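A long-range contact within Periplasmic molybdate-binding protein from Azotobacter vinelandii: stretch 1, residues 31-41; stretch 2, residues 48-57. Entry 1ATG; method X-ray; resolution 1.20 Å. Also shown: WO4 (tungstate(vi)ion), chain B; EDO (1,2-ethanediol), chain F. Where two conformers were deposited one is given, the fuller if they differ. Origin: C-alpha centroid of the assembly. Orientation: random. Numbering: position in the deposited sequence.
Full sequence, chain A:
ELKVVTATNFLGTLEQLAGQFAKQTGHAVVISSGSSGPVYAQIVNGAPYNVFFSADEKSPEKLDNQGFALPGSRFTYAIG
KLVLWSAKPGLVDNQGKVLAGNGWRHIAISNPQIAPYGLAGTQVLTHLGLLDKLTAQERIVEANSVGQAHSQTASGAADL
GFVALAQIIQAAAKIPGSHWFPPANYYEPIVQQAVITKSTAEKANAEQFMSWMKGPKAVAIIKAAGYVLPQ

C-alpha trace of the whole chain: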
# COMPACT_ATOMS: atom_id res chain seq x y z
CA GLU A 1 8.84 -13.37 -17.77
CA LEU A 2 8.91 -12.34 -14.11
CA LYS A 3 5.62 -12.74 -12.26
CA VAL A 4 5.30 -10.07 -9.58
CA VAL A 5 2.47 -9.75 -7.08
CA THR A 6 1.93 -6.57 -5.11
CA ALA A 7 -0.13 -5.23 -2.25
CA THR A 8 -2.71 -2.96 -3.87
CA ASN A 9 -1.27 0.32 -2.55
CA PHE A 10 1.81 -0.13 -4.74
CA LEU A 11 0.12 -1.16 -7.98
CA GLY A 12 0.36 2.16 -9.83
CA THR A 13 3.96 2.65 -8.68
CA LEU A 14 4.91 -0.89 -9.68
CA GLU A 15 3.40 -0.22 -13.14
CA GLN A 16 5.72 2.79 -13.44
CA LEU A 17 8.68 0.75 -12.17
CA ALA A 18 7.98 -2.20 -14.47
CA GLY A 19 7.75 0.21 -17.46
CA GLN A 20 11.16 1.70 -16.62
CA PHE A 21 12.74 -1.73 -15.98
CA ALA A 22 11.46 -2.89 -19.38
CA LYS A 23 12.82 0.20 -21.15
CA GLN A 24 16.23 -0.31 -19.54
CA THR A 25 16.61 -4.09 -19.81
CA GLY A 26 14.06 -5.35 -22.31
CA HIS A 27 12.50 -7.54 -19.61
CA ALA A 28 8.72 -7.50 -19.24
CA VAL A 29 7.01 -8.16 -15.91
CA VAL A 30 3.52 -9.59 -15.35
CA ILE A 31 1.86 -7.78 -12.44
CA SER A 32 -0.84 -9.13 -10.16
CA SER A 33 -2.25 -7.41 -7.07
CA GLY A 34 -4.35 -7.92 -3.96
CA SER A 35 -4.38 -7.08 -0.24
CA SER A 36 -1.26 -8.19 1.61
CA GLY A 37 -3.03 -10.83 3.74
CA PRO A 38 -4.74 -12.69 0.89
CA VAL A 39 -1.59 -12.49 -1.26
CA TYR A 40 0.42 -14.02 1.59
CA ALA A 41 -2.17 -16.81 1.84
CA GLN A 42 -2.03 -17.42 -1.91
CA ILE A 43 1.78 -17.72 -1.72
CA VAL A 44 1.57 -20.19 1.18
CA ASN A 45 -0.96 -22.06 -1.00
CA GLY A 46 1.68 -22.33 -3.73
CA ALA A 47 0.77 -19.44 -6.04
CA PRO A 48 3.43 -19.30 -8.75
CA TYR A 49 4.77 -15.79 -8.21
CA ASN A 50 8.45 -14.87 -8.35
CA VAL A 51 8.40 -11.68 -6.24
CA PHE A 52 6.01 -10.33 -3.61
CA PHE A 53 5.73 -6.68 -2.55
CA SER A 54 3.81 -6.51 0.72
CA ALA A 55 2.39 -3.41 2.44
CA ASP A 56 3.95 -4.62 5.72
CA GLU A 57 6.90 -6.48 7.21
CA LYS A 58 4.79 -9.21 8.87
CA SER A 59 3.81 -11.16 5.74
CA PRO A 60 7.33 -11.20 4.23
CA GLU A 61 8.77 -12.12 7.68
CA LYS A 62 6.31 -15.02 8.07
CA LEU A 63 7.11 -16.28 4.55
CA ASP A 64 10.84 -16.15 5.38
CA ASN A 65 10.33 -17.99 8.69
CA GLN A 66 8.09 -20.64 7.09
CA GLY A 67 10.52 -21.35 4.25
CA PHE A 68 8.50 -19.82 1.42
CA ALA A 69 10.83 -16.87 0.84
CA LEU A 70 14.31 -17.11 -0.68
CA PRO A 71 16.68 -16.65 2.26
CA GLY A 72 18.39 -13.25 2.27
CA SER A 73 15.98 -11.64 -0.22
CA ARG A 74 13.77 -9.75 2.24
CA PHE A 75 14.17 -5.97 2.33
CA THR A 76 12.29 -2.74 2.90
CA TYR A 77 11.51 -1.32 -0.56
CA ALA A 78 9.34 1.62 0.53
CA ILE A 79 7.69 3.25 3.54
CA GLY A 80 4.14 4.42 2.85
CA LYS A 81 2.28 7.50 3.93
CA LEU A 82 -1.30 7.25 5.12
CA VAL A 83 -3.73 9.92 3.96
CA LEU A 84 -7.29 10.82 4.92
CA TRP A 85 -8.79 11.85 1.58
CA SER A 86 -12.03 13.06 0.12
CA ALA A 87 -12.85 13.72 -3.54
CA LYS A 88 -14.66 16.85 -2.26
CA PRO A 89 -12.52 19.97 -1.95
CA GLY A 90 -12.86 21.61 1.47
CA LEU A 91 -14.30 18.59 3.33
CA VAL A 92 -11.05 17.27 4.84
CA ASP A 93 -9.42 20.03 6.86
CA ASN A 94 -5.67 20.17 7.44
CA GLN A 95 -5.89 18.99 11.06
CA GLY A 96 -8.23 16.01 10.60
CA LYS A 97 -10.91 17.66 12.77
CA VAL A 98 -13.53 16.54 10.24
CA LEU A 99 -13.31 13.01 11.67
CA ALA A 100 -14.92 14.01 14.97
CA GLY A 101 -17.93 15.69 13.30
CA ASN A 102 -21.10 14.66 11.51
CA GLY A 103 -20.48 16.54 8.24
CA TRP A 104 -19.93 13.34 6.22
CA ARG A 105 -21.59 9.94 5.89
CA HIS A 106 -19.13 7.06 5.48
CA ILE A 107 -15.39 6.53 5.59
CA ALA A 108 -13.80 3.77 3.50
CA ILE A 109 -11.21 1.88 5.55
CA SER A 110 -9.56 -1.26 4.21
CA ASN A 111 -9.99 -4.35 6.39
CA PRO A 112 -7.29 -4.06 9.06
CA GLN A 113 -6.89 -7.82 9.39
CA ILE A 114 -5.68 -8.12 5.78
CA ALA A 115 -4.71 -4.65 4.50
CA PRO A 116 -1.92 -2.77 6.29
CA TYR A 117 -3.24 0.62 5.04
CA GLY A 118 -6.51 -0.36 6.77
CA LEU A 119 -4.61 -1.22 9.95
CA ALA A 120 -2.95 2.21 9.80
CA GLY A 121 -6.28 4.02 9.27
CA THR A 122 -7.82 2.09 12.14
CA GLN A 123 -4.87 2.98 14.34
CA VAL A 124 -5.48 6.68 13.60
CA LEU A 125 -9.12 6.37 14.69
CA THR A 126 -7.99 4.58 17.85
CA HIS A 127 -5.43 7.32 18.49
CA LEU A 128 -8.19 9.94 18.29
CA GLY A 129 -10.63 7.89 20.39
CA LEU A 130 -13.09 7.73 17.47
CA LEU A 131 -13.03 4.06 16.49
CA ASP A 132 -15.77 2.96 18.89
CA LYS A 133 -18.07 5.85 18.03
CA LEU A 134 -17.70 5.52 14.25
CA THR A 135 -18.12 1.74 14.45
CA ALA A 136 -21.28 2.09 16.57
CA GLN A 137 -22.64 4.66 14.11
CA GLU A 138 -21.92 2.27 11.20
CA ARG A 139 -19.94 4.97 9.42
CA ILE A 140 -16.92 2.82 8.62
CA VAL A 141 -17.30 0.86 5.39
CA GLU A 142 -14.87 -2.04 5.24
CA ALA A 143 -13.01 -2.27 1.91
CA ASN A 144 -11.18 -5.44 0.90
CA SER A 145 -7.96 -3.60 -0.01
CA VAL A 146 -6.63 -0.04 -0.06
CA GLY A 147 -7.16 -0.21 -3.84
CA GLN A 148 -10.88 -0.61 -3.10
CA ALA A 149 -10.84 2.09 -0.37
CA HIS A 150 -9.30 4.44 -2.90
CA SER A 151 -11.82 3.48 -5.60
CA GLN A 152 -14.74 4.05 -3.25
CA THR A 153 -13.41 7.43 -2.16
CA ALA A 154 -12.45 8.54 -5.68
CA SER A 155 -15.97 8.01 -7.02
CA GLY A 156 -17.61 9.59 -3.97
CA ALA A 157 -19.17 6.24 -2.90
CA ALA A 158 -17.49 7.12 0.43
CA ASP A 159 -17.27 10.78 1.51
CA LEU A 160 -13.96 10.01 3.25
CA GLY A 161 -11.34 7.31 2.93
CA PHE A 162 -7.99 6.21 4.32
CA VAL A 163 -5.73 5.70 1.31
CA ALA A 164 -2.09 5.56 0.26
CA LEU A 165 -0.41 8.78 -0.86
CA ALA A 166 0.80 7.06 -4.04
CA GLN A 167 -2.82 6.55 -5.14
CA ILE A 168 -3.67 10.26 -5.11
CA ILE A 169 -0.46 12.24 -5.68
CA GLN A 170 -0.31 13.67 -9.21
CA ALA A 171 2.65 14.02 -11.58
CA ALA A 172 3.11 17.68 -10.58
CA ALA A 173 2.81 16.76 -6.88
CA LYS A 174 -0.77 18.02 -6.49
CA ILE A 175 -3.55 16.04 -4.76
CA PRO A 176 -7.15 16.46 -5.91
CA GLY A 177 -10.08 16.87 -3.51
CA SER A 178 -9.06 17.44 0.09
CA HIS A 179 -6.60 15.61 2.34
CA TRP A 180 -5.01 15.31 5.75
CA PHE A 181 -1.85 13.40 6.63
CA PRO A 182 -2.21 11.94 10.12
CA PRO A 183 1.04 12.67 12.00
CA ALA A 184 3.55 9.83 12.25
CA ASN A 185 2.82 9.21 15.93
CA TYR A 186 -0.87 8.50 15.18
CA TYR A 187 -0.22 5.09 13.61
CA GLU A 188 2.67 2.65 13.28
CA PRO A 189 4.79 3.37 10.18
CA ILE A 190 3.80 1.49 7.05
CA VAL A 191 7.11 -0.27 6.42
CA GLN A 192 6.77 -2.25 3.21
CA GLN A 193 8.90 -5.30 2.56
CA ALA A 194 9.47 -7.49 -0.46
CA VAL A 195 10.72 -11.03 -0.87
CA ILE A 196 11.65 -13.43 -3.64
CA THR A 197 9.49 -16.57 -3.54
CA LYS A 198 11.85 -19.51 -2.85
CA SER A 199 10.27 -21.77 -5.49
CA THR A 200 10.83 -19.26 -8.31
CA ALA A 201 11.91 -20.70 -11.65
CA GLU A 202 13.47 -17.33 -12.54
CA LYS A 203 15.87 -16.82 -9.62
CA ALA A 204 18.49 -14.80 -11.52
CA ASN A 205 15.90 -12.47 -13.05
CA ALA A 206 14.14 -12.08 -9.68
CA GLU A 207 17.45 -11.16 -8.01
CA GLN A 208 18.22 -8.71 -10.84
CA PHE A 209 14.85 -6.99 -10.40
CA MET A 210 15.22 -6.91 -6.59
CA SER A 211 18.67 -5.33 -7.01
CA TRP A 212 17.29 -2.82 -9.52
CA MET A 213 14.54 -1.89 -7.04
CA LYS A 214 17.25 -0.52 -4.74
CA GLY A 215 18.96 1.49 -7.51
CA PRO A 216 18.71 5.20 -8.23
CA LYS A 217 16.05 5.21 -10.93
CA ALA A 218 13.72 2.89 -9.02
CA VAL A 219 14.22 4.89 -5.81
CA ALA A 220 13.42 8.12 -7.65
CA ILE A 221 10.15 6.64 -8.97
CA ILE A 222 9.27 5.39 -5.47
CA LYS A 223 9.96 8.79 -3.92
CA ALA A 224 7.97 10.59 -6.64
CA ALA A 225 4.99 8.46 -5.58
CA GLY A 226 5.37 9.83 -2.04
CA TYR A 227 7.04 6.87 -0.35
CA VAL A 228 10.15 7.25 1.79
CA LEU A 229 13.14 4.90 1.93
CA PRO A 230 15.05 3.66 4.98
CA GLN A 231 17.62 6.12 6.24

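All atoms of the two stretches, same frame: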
# COMPACT_ATOMS: atom_id res chain seq x y z
N ILE A 31 2.28 -8.24 -13.75
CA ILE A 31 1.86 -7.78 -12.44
C ILE A 31 0.50 -8.34 -12.03
O ILE A 31 -0.44 -8.28 -12.82
CB ILE A 31 1.78 -6.23 -12.40
CG1 ILE A 31 3.14 -5.60 -12.71
CG2 ILE A 31 1.27 -5.73 -11.05
CD1 ILE A 31 3.11 -4.11 -12.98
N SER A 32 0.41 -8.77 -10.79
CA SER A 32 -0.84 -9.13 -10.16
C SER A 32 -0.93 -8.33 -8.85
O SER A 32 0.11 -7.89 -8.34
CB SER A 32 -0.94 -10.61 -9.82
OG SER A 32 -0.81 -11.40 -11.00
N SER A 33 -2.14 -8.18 -8.31
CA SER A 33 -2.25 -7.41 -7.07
C SER A 33 -3.40 -7.87 -6.19
O SER A 33 -4.36 -8.49 -6.71
CB SER A 33 -2.41 -5.93 -7.41
OG SER A 33 -3.62 -5.69 -8.09
N GLY A 34 -3.29 -7.60 -4.91
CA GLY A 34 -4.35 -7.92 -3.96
C GLY A 34 -3.93 -7.37 -2.61
O GLY A 34 -2.84 -6.77 -2.51
N SER A 35 -4.75 -7.50 -1.58
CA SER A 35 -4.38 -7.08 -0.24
C SER A 35 -3.24 -7.97 0.25
O SER A 35 -3.17 -9.16 -0.14
CB SER A 35 -5.58 -7.19 0.71
OG SER A 35 -6.46 -6.11 0.45
N SER A 36 -2.43 -7.46 1.15
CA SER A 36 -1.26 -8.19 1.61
C SER A 36 -1.58 -9.53 2.25
O SER A 36 -0.91 -10.53 1.98
CB SER A 36 -0.48 -7.33 2.62
OG SER A 36 0.04 -6.16 1.98
N GLY A 37 -2.63 -9.59 3.07
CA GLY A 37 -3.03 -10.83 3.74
C GLY A 37 -3.36 -11.93 2.75
O GLY A 37 -2.76 -13.01 2.75
N PRO A 38 -4.34 -11.70 1.89
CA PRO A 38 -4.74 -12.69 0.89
C PRO A 38 -3.59 -13.08 -0.02
O PRO A 38 -3.47 -14.27 -0.39
CB PRO A 38 -5.90 -12.08 0.13
CG PRO A 38 -6.35 -10.93 0.95
CD PRO A 38 -5.25 -10.53 1.88
N VAL A 39 -2.73 -12.13 -0.41
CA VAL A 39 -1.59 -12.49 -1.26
C VAL A 39 -0.65 -13.41 -0.50
O VAL A 39 -0.19 -14.41 -1.09
CB VAL A 39 -0.87 -11.25 -1.81
CG1 VAL A 39 0.42 -11.64 -2.52
CG2 VAL A 39 -1.77 -10.47 -2.75
N TYR A 40 -0.38 -13.13 0.75
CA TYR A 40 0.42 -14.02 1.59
C TYR A 40 -0.20 -15.42 1.58
O TYR A 40 0.52 -16.40 1.41
CB TYR A 40 0.45 -13.47 3.02
CG TYR A 40 0.87 -14.51 4.04
CD1 TYR A 40 2.22 -14.75 4.28
CD2 TYR A 40 -0.06 -15.25 4.75
CE1 TYR A 40 2.63 -15.72 5.18
CE2 TYR A 40 0.33 -16.21 5.66
CZ TYR A 40 1.68 -16.44 5.87
OH TYR A 40 2.06 -17.40 6.78
N ALA A 41 -1.52 -15.49 1.80
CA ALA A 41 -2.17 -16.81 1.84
C ALA A 41 -2.08 -17.52 0.51
O ALA A 41 -1.93 -18.77 0.50
CB ALA A 41 -3.62 -16.67 2.29
N PRO A 48 2.19 -19.37 -8.01
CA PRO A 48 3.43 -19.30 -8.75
C PRO A 48 3.90 -17.89 -9.08
O PRO A 48 3.96 -17.50 -10.25
CB PRO A 48 3.15 -20.15 -10.00
CG PRO A 48 1.70 -19.95 -10.24
CD PRO A 48 1.06 -19.80 -8.89
N TYR A 49 4.23 -17.14 -8.04
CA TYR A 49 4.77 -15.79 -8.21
C TYR A 49 6.27 -15.86 -7.96
O TYR A 49 6.74 -16.73 -7.22
CB TYR A 49 4.12 -14.80 -7.25
CG TYR A 49 2.66 -14.53 -7.52
CD1 TYR A 49 2.26 -14.00 -8.73
CD2 TYR A 49 1.68 -14.78 -6.56
CE1 TYR A 49 0.93 -13.72 -9.01
CE2 TYR A 49 0.35 -14.50 -6.83
CZ TYR A 49 -0.02 -13.98 -8.04
OH TYR A 49 -1.34 -13.70 -8.31
N ASN A 50 7.01 -14.93 -8.55
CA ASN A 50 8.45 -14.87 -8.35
C ASN A 50 8.85 -13.90 -7.24
O ASN A 50 9.78 -14.12 -6.49
CB ASN A 50 9.14 -14.43 -9.65
CG ASN A 50 8.87 -15.45 -10.75
OD1 ASN A 50 8.41 -15.12 -11.82
ND2 ASN A 50 9.18 -16.70 -10.41
N VAL A 51 8.13 -12.77 -7.17
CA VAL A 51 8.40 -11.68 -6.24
C VAL A 51 7.08 -11.18 -5.62
O VAL A 51 6.09 -11.08 -6.33
CB VAL A 51 9.07 -10.50 -6.96
CG1 VAL A 51 9.23 -9.26 -6.07
CG2 VAL A 51 10.45 -10.86 -7.53
N PHE A 52 7.15 -10.86 -4.34
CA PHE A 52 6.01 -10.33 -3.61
C PHE A 52 6.42 -9.01 -2.93
O PHE A 52 7.35 -8.99 -2.14
CB PHE A 52 5.53 -11.33 -2.56
CG PHE A 52 4.52 -10.87 -1.55
CD1 PHE A 52 3.47 -10.01 -1.83
CD2 PHE A 52 4.64 -11.35 -0.26
CE1 PHE A 52 2.58 -9.65 -0.83
CE2 PHE A 52 3.73 -11.00 0.74
CZ PHE A 52 2.69 -10.14 0.44
N PHE A 53 5.64 -7.97 -3.22
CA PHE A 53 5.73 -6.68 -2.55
C PHE A 53 4.56 -6.58 -1.56
O PHE A 53 3.40 -6.48 -1.98
CB PHE A 53 5.63 -5.52 -3.53
CG PHE A 53 6.83 -5.39 -4.42
CD1 PHE A 53 8.00 -4.81 -3.98
CD2 PHE A 53 6.78 -5.88 -5.72
CE1 PHE A 53 9.11 -4.71 -4.79
CE2 PHE A 53 7.89 -5.78 -6.55
CZ PHE A 53 9.05 -5.19 -6.08
N SER A 54 4.87 -6.65 -0.28
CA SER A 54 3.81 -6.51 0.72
C SER A 54 3.63 -5.05 1.15
O SER A 54 4.56 -4.24 0.92
CB SER A 54 4.17 -7.34 1.95
OG SER A 54 3.06 -7.37 2.84
N ALA A 55 2.55 -4.73 1.84
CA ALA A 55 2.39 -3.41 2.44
C ALA A 55 2.86 -3.42 3.89
O ALA A 55 2.71 -2.41 4.58
CB ALA A 55 0.94 -2.94 2.38
N ASP A 56 3.44 -4.52 4.36
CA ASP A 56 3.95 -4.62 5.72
C ASP A 56 5.24 -5.45 5.72
O ASP A 56 5.78 -5.85 4.71
CB ASP A 56 2.92 -5.23 6.67
CG ASP A 56 2.56 -6.67 6.43
OD1 ASP A 56 3.18 -7.39 5.63
OD2 ASP A 56 1.55 -7.10 7.08
N GLU A 57 5.75 -5.65 6.93
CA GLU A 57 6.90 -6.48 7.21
C GLU A 57 6.43 -7.87 7.65
O GLU A 57 7.09 -8.88 7.36
CB GLU A 57 7.75 -5.93 8.35
CG GLU A 57 8.19 -4.49 8.20
CD GLU A 57 9.34 -4.16 9.14
OE1 GLU A 57 10.49 -4.48 8.75
OE2 GLU A 57 9.08 -3.61 10.22
W WO4 B . -2.82 -3.05 1.02
O1 WO4 B . -4.38 -3.14 0.16
O2 WO4 B . -1.64 -2.22 0.08
O3 WO4 B . -2.99 -2.18 2.55
O4 WO4 B . -2.20 -4.67 1.39
C1 EDO F . -3.57 -11.60 -6.28
O1 EDO F . -2.63 -12.81 -6.26
C2 EDO F . -4.66 -11.62 -7.37
O2 EDO F . -5.52 -12.91 -7.19

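The contact is small, about 330 Å² counting both sides, and it is organised around one polar anchor, one apolar pair and one outlying tyrosine. The helix that starts at Ser36 runs nearly antiparallel to strand 51-53, their directions 160° apart and their axes 10.0 Å apart at closest approach, a gap that side chains must fill.

The anchor is Ser36, in the first turn of the helix. Its CA-to-CB bond points toward the other stretch, and with chi1 at -65° (m) its OG accepts a hydrogen bond from the backbone: Ala55 N to Ser36 OG is 2.9 Å, with an N-H...acceptor angle of 159°. The same hydroxyl donates to the tungstate, Ser36 OG to WO4 O4 being 2.8 Å, and Ser36 N also donates to that oxygen, WO4 O4, at 2.8 Å. One short side chain therefore ties helix, loop and ligand together, as befits a molybdate-binding protein holding a tetrahedral oxyanion. A serine suits the place because its hydroxyl can accept and donate at once while reaching no farther than one atom beyond CB. Ala55 fits beside it: its CB lies 3.4 Å from Ser36 OG and 3.5 Å from WO4 O2, so the methyl packs against both without adding a polar group.

The neighbouring loop is braced from within. Ser54, chi1 -172° (t), donates from its OG to Asp56 OD1 at 2.8 Å, and Asp56, with chi1 66° (p), also uses its carboxylate to cap a backbone N just past the stretch.

One helical turn after Ser36, Val39 points toward the strand. Its t rotamer (chi1 172°) brings CG1 to 3.4 Å from CE1 of Phe52, which is also t (chi1 170°) and whose CA-to-CB bond points toward the other stretch. The ring is long enough to span much of the gap; Phe52 CZ comes 3.9 Å from Ser36 O, an oxygen already taken by Tyr40 N at 2.9 Å in the helix. Both apolar residues are buried, and the branched valine meets the flat ring without needing a longer chain. Phe53, next to Phe52 in the strand, has its CA-to-CB bond sideways and is not covered by stretch 1.

At the far end, the CA-to-CB bond of Tyr49 (chi1 -68°, m) points toward the other stretch, and its hydroxyl reaches Ser32, whose CB lies 3.5 Å from Tyr49 OH. Ser32, also m, places its OG at the ring's edge, near its plane. The phenol is paired with an ethanediol, probably from the crystallisation liquor, through a hydrogen bond of 2.6 Å between Tyr49 OH and EDO O1.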